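Local atomic coordinates of pyruvate kinase (Pyrobaculum aerophilum, PDB entry 3QTG), a protein that catalyses the last step of glycolysis, transferring the phosphate of phosphoenolpyruvate to ADP to give pyruvate and ATP. Residues D80-P84 and T178-D183; N119-A125 and K172-I176. One frame throughout, in Å; residues are numbered along the deposited sequence.

Contact 1: D80-P84 and T178-D183; sequences DLKGP and TPAEED
Gly83 and Asp183 meet at the neck between the TIM barrel and the inserted B domain of pyruvate kinase: residues 80-84 lead out from barrel strand 76-80, and residues 178-183 bring the chain back into helix 181-190. The Asp183 carboxylate makes the link. Its OD1 accepts from Gly83 N at 2.9 Å, with a nearly straight N-H...O angle of 163°, through the syn lone pair, on the side of OD2. That second oxygen lies against the glycine itself, 3.2 Å from Gly83 CA. A chi1 of -71° sets CG beside the backbone N of Asp183 and turns the carboxylate out of the first helical turn toward the outgoing loop, where Leu81 CB also packs, 3.7 Å from Asp183 OD1. Gly83 has a positive phi, 78°, and a CB there would run into the carbonyl oxygen of Lys82, so the bend depends on the missing side chain. Beyond it the contact is apolar. Ala180, the N-cap residue, points its methyl at the proline, with Ala180 CB 4.0 Å from Pro84 CB, and Thr178 CG2 approaches the ring more loosely, 4.4 Å from Pro84 CG. The hydroxyl of Thr178 is used by Asp210, in helix 208-220. At the other end of the loop, Asp80, a potassium ligand by similarity, forms salt bridges with Arg46 and Lys230, while Lys82 extends to Ala50 and Arg87, inferred ATP-binding residues. Chemically, the carboxylate of Asp183 ties down an amide of the loop leaving strand 76-80, which ends at the inferred potassium ligand Asp80, and the negative charge of Asp183, three residues after the N-cap, is probably also favoured by the helix start.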
ATOM      1  N   ASP A  80      35.115   0.980  26.880  1.00 42.51           N
ATOM      2  CA  ASP A  80      35.442   0.246  25.670  1.00 44.16           C
ATOM      3  C   ASP A  80      36.647  -0.678  25.896  1.00 45.03           C
ATOM      4  O   ASP A  80      37.751  -0.224  26.200  1.00 45.74           O
ATOM      5  CB  ASP A  80      35.682   1.229  24.519  1.00 43.86           C
ATOM      6  CG  ASP A  80      35.565   0.573  23.159  1.00 47.34           C
ATOM      7  OD1 ASP A  80      35.774  -0.664  23.085  1.00 50.60           O
ATOM      8  OD2 ASP A  80      35.252   1.280  22.157  1.00 49.34           O
ATOM      9  N   LEU A  81      36.427  -1.978  25.755  1.00 46.25           N
ATOM     10  CA  LEU A  81      37.488  -2.946  25.993  1.00 47.60           C
ATOM     11  C   LEU A  81      38.478  -3.031  24.827  1.00 48.33           C
ATOM     12  O   LEU A  81      38.109  -2.875  23.646  1.00 47.47           O
ATOM     13  CB  LEU A  81      36.917  -4.333  26.308  1.00 47.79           C
ATOM     14  CG  LEU A  81      36.052  -4.492  27.555  1.00 47.90           C
ATOM     15  CD1 LEU A  81      35.378  -5.838  27.502  1.00 48.17           C
ATOM     16  CD2 LEU A  81      36.901  -4.365  28.805  1.00 49.40           C
ATOM     17  N   LYS A  82      39.735  -3.291  25.188  1.00 48.79           N
ATOM     18  CA  LYS A  82      40.834  -3.366  24.229  1.00 49.50           C
ATOM     19  C   LYS A  82      40.636  -4.511  23.234  1.00 48.20           C
ATOM     20  O   LYS A  82      40.828  -4.333  22.036  1.00 48.16           O
ATOM     21  CB  LYS A  82      42.180  -3.493  24.982  1.00 50.65           C
ATOM     22  CG  LYS A  82      43.439  -3.310  24.118  1.00 53.70           C
ATOM     23  CD  LYS A  82      43.285  -2.137  23.113  1.00 56.68           C
ATOM     24  CE  LYS A  82      44.582  -1.827  22.327  1.00 56.24           C
ATOM     25  NZ  LYS A  82      44.493  -0.517  21.572  1.00 57.04           N
ATOM     26  N   GLY A  83      40.245  -5.681  23.723  1.00 47.40           N
ATOM     27  CA  GLY A  83      40.115  -6.845  22.852  1.00 46.79           C
ATOM     28  C   GLY A  83      41.472  -7.478  22.542  1.00 46.71           C
ATOM     29  O   GLY A  83      42.519  -6.911  22.852  1.00 46.42           O
ATOM     30  N   PRO A  84      41.466  -8.661  21.921  1.00 46.37           N
ATOM     31  CA  PRO A  84      42.780  -9.263  21.677  1.00 46.49           C
ATOM     32  C   PRO A  84      43.523  -8.551  20.539  1.00 46.30           C
ATOM     33  O   PRO A  84      42.936  -7.802  19.760  1.00 45.93           O
ATOM     34  CB  PRO A  84      42.456 -10.720  21.327  1.00 46.56           C
ATOM     35  CG  PRO A  84      41.025 -10.697  20.809  1.00 47.04           C
ATOM     36  CD  PRO A  84      40.343  -9.475  21.416  1.00 45.83           C
ATOM     37  N   THR A 178      38.460 -16.110  23.297  1.00 64.11           N
ATOM     38  CA  THR A 178      38.001 -14.918  24.037  1.00 64.77           C
ATOM     39  C   THR A 178      37.226 -15.275  25.321  1.00 65.12           C
ATOM     40  O   THR A 178      36.824 -16.428  25.484  1.00 65.74           O
ATOM     41  CB  THR A 178      37.099 -14.010  23.158  1.00 64.02           C
ATOM     42  OG1 THR A 178      35.937 -14.749  22.773  1.00 65.63           O
ATOM     43  CG2 THR A 178      37.833 -13.534  21.927  1.00 63.48           C
ATOM     44  N   PRO A 179      37.016 -14.287  26.239  1.00 65.04           N
ATOM     45  CA  PRO A 179      37.489 -12.889  26.194  1.00 64.11           C
ATOM     46  C   PRO A 179      39.007 -12.843  26.350  1.00 63.51           C
ATOM     47  O   PRO A 179      39.598 -13.795  26.857  1.00 63.91           O
ATOM     48  CB  PRO A 179      36.823 -12.237  27.417  1.00 64.15           C
ATOM     49  CG  PRO A 179      35.774 -13.190  27.860  1.00 64.83           C
ATOM     50  CD  PRO A 179      36.261 -14.547  27.479  1.00 65.39           C
ATOM     51  N   ALA A 180      39.619 -11.746  25.909  1.00 62.54           N
ATOM     52  CA  ALA A 180      41.058 -11.569  26.007  1.00 62.11           C
ATOM     53  C   ALA A 180      41.493 -11.458  27.468  1.00 62.18           C
ATOM     54  O   ALA A 180      40.821 -10.816  28.289  1.00 61.81           O
ATOM     55  CB  ALA A 180      41.504 -10.351  25.223  1.00 61.50           C
ATOM     56  N   GLU A 181      42.628 -12.080  27.775  1.00 61.83           N
ATOM     57  CA  GLU A 181      43.190 -12.091  29.124  1.00 61.91           C
ATOM     58  C   GLU A 181      43.310 -10.669  29.666  1.00 61.04           C
ATOM     59  O   GLU A 181      43.035 -10.416  30.838  1.00 60.54           O
ATOM     60  CB  GLU A 181      44.557 -12.791  29.123  1.00 62.43           C
ATOM     61  CG  GLU A 181      44.842 -13.578  30.397  1.00 65.24           C
ATOM     62  CD  GLU A 181      46.327 -13.724  30.700  1.00 67.35           C
ATOM     63  OE1 GLU A 181      46.679 -13.652  31.900  1.00 70.43           O
ATOM     64  OE2 GLU A 181      47.138 -13.904  29.762  1.00 66.30           O
ATOM     65  N   GLU A 182      43.696  -9.742  28.790  1.00 60.48           N
ATOM     66  CA  GLU A 182      43.835  -8.325  29.141  1.00 60.47           C
ATOM     67  C   GLU A 182      42.475  -7.654  29.420  1.00 59.75           C
ATOM     68  O   GLU A 182      42.398  -6.682  30.186  1.00 60.35           O
ATOM     69  CB  GLU A 182      44.567  -7.562  28.029  1.00 60.49           C
ATOM     70  CG  GLU A 182      45.951  -8.096  27.644  1.00 63.68           C
ATOM     71  CD  GLU A 182      45.905  -9.284  26.668  1.00 67.80           C
ATOM     72  OE1 GLU A 182      46.568 -10.312  26.959  1.00 70.36           O
ATOM     73  OE2 GLU A 182      45.218  -9.196  25.618  1.00 68.52           O
ATOM     74  N   ASP A 183      41.414  -8.155  28.787  1.00 58.10           N
ATOM     75  CA  ASP A 183      40.066  -7.644  29.041  1.00 57.07           C
ATOM     76  C   ASP A 183      39.593  -8.096  30.426  1.00 56.70           C
ATOM     77  O   ASP A 183      39.122  -7.281  31.230  1.00 56.49           O
ATOM     78  CB  ASP A 183      39.084  -8.095  27.942  1.00 56.70           C
ATOM     79  CG  ASP A 183      39.329  -7.397  26.594  1.00 56.45           C
ATOM     80  OD1 ASP A 183      40.031  -6.360  26.560  1.00 56.67           O
ATOM     81  OD2 ASP A 183      38.811  -7.893  25.567  1.00 55.44           O
TER

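Contact 2: N119-A125 and K172-I176; sequences NKAFFSA and KDYDI
Tyr174 lays the CD1-CE1 side of its ring along helix 120-125, meeting the ring of Phe122 and, at its edge, the methyl of Ala125, whose CB is 4.0 Å from Tyr174 CD1. Phe122 and Tyr174 lie side by side, pointing the same way, with Tyr174 OH at the phenylalanine edge, 3.6 Å from Phe122 CD1; that hydroxyl bonds to Ile167 O. Ala121 CB instead meets Tyr174 CB and, 3.9 Å away, Ile176 CG1, which a chi1 of -64° sets beside its backbone N, extending the apolar strip toward Asn119. Asn119 caps the helix, its OD1 accepting from Ala121 N. Farther out, a water bridges the backbones, donating to Ala121 O at 2.7 Å and accepting from Asp175 N at 2.9 Å. At the last turn Lys172, bent at chi2 and chi4, gives NZ to Ala125 O at 3.2 Å, almost in line with the carbonyl (165°); Asp130 and Glu127 form salt bridges with the same ammonium. A methionine in its place would probably leave the Ala125 carbonyl without this donor and the two acids without their shared cation. Asp173 CB points away from the helix, and the carboxylate accepts from Thr233 and Gly235, its side chain about 8 Å from that of Glu232, a magnesium ligand by similarity. This is the base of the pyruvate kinase B domain, where the returning linker runs along a helix of the lid.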
ATOM      1  N   ASN A 119      52.063 -15.383  17.840  1.00 39.01           N
ATOM      2  CA  ASN A 119      50.714 -15.937  17.819  1.00 39.03           C
ATOM      3  C   ASN A 119      50.461 -16.742  16.568  1.00 39.03           C
ATOM      4  O   ASN A 119      50.511 -16.187  15.459  1.00 37.86           O
ATOM      5  CB  ASN A 119      49.668 -14.831  17.977  1.00 38.78           C
ATOM      6  CG  ASN A 119      48.389 -15.353  18.592  1.00 41.58           C
ATOM      7  OD1 ASN A 119      47.949 -16.459  18.259  1.00 45.47           O
ATOM      8  ND2 ASN A 119      47.807 -14.594  19.521  1.00 41.92           N
ATOM      9  N   LYS A 120      50.194 -18.038  16.736  1.00 39.29           N
ATOM     10  CA  LYS A 120      49.978 -18.920  15.584  1.00 41.07           C
ATOM     11  C   LYS A 120      48.763 -18.507  14.740  1.00 39.69           C
ATOM     12  O   LYS A 120      48.741 -18.757  13.545  1.00 39.16           O
ATOM     13  CB  LYS A 120      49.831 -20.398  15.986  1.00 42.87           C
ATOM     14  CG  LYS A 120      50.216 -21.387  14.816  1.00 44.10           C
ATOM     15  CD  LYS A 120      49.634 -22.773  15.076  1.00 46.10           C
ATOM     16  CE  LYS A 120      49.791 -23.734  13.865  1.00 49.90           C
ATOM     17  NZ  LYS A 120      51.074 -24.516  13.897  1.00 52.68           N
ATOM     18  N   ALA A 121      47.770 -17.880  15.372  1.00 38.81           N
ATOM     19  CA  ALA A 121      46.581 -17.407  14.662  1.00 38.72           C
ATOM     20  C   ALA A 121      46.930 -16.456  13.501  1.00 38.42           C
ATOM     21  O   ALA A 121      46.197 -16.415  12.507  1.00 38.52           O
ATOM     22  CB  ALA A 121      45.587 -16.757  15.625  1.00 37.39           C
ATOM     23  N   PHE A 122      48.043 -15.717  13.622  1.00 37.86           N
ATOM     24  CA  PHE A 122      48.540 -14.879  12.522  1.00 36.89           C
ATOM     25  C   PHE A 122      48.891 -15.783  11.340  1.00 37.89           C
ATOM     26  O   PHE A 122      48.499 -15.523  10.196  1.00 37.49           O
ATOM     27  CB  PHE A 122      49.767 -14.056  12.940  1.00 36.62           C
ATOM     28  CG  PHE A 122      50.377 -13.230  11.802  1.00 35.98           C
ATOM     29  CD1 PHE A 122      49.756 -12.061  11.352  1.00 35.07           C
ATOM     30  CD2 PHE A 122      51.550 -13.638  11.184  1.00 34.69           C
ATOM     31  CE1 PHE A 122      50.305 -11.306  10.308  1.00 33.01           C
ATOM     32  CE2 PHE A 122      52.124 -12.900  10.146  1.00 34.93           C
ATOM     33  CZ  PHE A 122      51.486 -11.717   9.702  1.00 36.14           C
ATOM     34  N   PHE A 123      49.614 -16.856  11.620  1.00 38.25           N
ATOM     35  CA  PHE A 123      50.060 -17.755  10.553  1.00 39.58           C
ATOM     36  C   PHE A 123      48.905 -18.550   9.939  1.00 41.27           C
ATOM     37  O   PHE A 123      48.891 -18.752   8.728  1.00 42.35           O
ATOM     38  CB  PHE A 123      51.284 -18.585  11.007  1.00 38.23           C
ATOM     39  CG  PHE A 123      52.428 -17.709  11.411  1.00 36.22           C
ATOM     40  CD1 PHE A 123      53.328 -17.241  10.458  1.00 33.44           C
ATOM     41  CD2 PHE A 123      52.542 -17.249  12.726  1.00 32.72           C
ATOM     42  CE1 PHE A 123      54.362 -16.361  10.815  1.00 32.78           C
ATOM     43  CE2 PHE A 123      53.567 -16.368  13.085  1.00 30.87           C
ATOM     44  CZ  PHE A 123      54.484 -15.932  12.129  1.00 30.82           C
ATOM     45  N   SER A 124      47.912 -18.926  10.748  1.00 41.98           N
ATOM     46  CA  SER A 124      46.707 -19.576  10.219  1.00 43.73           C
ATOM     47  C   SER A 124      45.846 -18.662   9.346  1.00 44.14           C
ATOM     48  O   SER A 124      45.168 -19.151   8.460  1.00 45.78           O
ATOM     49  CB  SER A 124      45.850 -20.128  11.347  1.00 43.54           C
ATOM     50  OG  SER A 124      46.620 -21.008  12.139  1.00 46.92           O
ATOM     51  N   ALA A 125      45.871 -17.355   9.593  1.00 43.97           N
ATOM     52  CA  ALA A 125      45.036 -16.396   8.856  1.00 44.60           C
ATOM     53  C   ALA A 125      45.618 -15.953   7.497  1.00 45.31           C
ATOM     54  O   ALA A 125      44.872 -15.523   6.609  1.00 46.34           O
ATOM     55  CB  ALA A 125      44.741 -15.173   9.726  1.00 43.19           C
ATOM     56  N   LYS A 172      41.086 -10.117   6.788  1.00 41.52           N
ATOM     57  CA  LYS A 172      41.129 -11.405   7.491  1.00 42.67           C
ATOM     58  C   LYS A 172      40.918 -11.226   8.978  1.00 42.87           C
ATOM     59  O   LYS A 172      41.387 -10.262   9.569  1.00 43.47           O
ATOM     60  CB  LYS A 172      42.460 -12.152   7.269  1.00 42.48           C
ATOM     61  CG  LYS A 172      42.770 -12.548   5.840  1.00 43.81           C
ATOM     62  CD  LYS A 172      41.898 -13.684   5.349  1.00 46.17           C
ATOM     63  CE  LYS A 172      42.228 -14.017   3.906  1.00 48.19           C
ATOM     64  NZ  LYS A 172      43.413 -14.927   3.813  1.00 50.27           N
ATOM     65  N   ASP A 173      40.204 -12.169   9.574  1.00 43.97           N
ATOM     66  CA  ASP A 173      40.007 -12.221  11.013  1.00 44.79           C
ATOM     67  C   ASP A 173      40.939 -13.237  11.662  1.00 45.45           C
ATOM     68  O   ASP A 173      41.194 -14.305  11.104  1.00 46.31           O
ATOM     69  CB  ASP A 173      38.569 -12.628  11.323  1.00 44.98           C
ATOM     70  CG  ASP A 173      37.564 -11.572  10.924  1.00 45.22           C
ATOM     71  OD1 ASP A 173      36.768 -11.184  11.812  1.00 47.72           O
ATOM     72  OD2 ASP A 173      37.573 -11.133   9.745  1.00 42.90           O
ATOM     73  N   TYR A 174      41.434 -12.905  12.845  1.00 45.68           N
ATOM     74  CA  TYR A 174      42.184 -13.864  13.642  1.00 46.29           C
ATOM     75  C   TYR A 174      41.297 -14.788  14.502  1.00 48.08           C
ATOM     76  O   TYR A 174      40.426 -14.322  15.237  1.00 48.54           O
ATOM     77  CB  TYR A 174      43.146 -13.133  14.564  1.00 44.41           C
ATOM     78  CG  TYR A 174      44.186 -12.255  13.903  1.00 42.26           C
ATOM     79  CD1 TYR A 174      44.948 -12.702  12.811  1.00 40.34           C
ATOM     80  CD2 TYR A 174      44.438 -10.988  14.410  1.00 38.23           C
ATOM     81  CE1 TYR A 174      45.919 -11.868  12.230  1.00 38.15           C
ATOM     82  CE2 TYR A 174      45.389 -10.169  13.854  1.00 38.03           C
ATOM     83  CZ  TYR A 174      46.136 -10.617  12.777  1.00 39.49           C
ATOM     84  OH  TYR A 174      47.080  -9.774  12.259  1.00 39.21           O
ATOM     85  N   ASP A 175      41.558 -16.089  14.455  1.00 50.17           N
ATOM     86  CA  ASP A 175      40.858 -17.027  15.322  1.00 52.41           C
ATOM     87  C   ASP A 175      41.506 -17.091  16.717  1.00 53.39           C
ATOM     88  O   ASP A 175      42.266 -18.008  17.030  1.00 53.85           O
ATOM     89  CB  ASP A 175      40.801 -18.407  14.661  1.00 53.15           C
ATOM     90  CG  ASP A 175      40.069 -19.435  15.506  1.00 56.28           C
ATOM     91  OD1 ASP A 175      39.272 -19.053  16.392  1.00 56.85           O
ATOM     92  OD2 ASP A 175      40.295 -20.645  15.283  1.00 60.41           O
ATOM     93  N   ILE A 176      41.198 -16.106  17.554  1.00 54.69           N
ATOM     94  CA  ILE A 176      41.754 -16.050  18.908  1.00 56.20           C
ATOM     95  C   ILE A 176      40.675 -16.252  19.995  1.00 58.29           C
ATOM     96  O   ILE A 176      39.662 -15.537  20.023  1.00 57.60           O
ATOM     97  CB  ILE A 176      42.518 -14.724  19.165  1.00 55.26           C
ATOM     98  CG1 ILE A 176      43.748 -14.617  18.256  1.00 54.36           C
ATOM     99  CG2 ILE A 176      42.955 -14.627  20.618  1.00 54.96           C
ATOM    100  CD1 ILE A 176      44.278 -13.187  18.117  1.00 50.54           C
TER
HETATM  101  O   HOH W   1      43.667 -17.193  12.723  1.00 43.62           O

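Contact 2 is nested along the chain within the excursion that contact 1 closes. Strand 76-80 leads into residues 80-84, the chain then forms the B domain with its mixed sheet and helix 120-125, and residues 172-176 run on to 178-183 and helix 181-190. The centres lie about 16 Å apart, contact 1 nearer the centre of the chain and contact 2 closer to the surface. They touch where Pro84 CB packs 4.0 Å from Ile176 CG2, so the outgoing and returning linkers meet. Contact 1 thus joins the two linkers on the barrel side of the neck, and contact 2 joins the returning linker to the B domain, the lid that closes over the active site in this family.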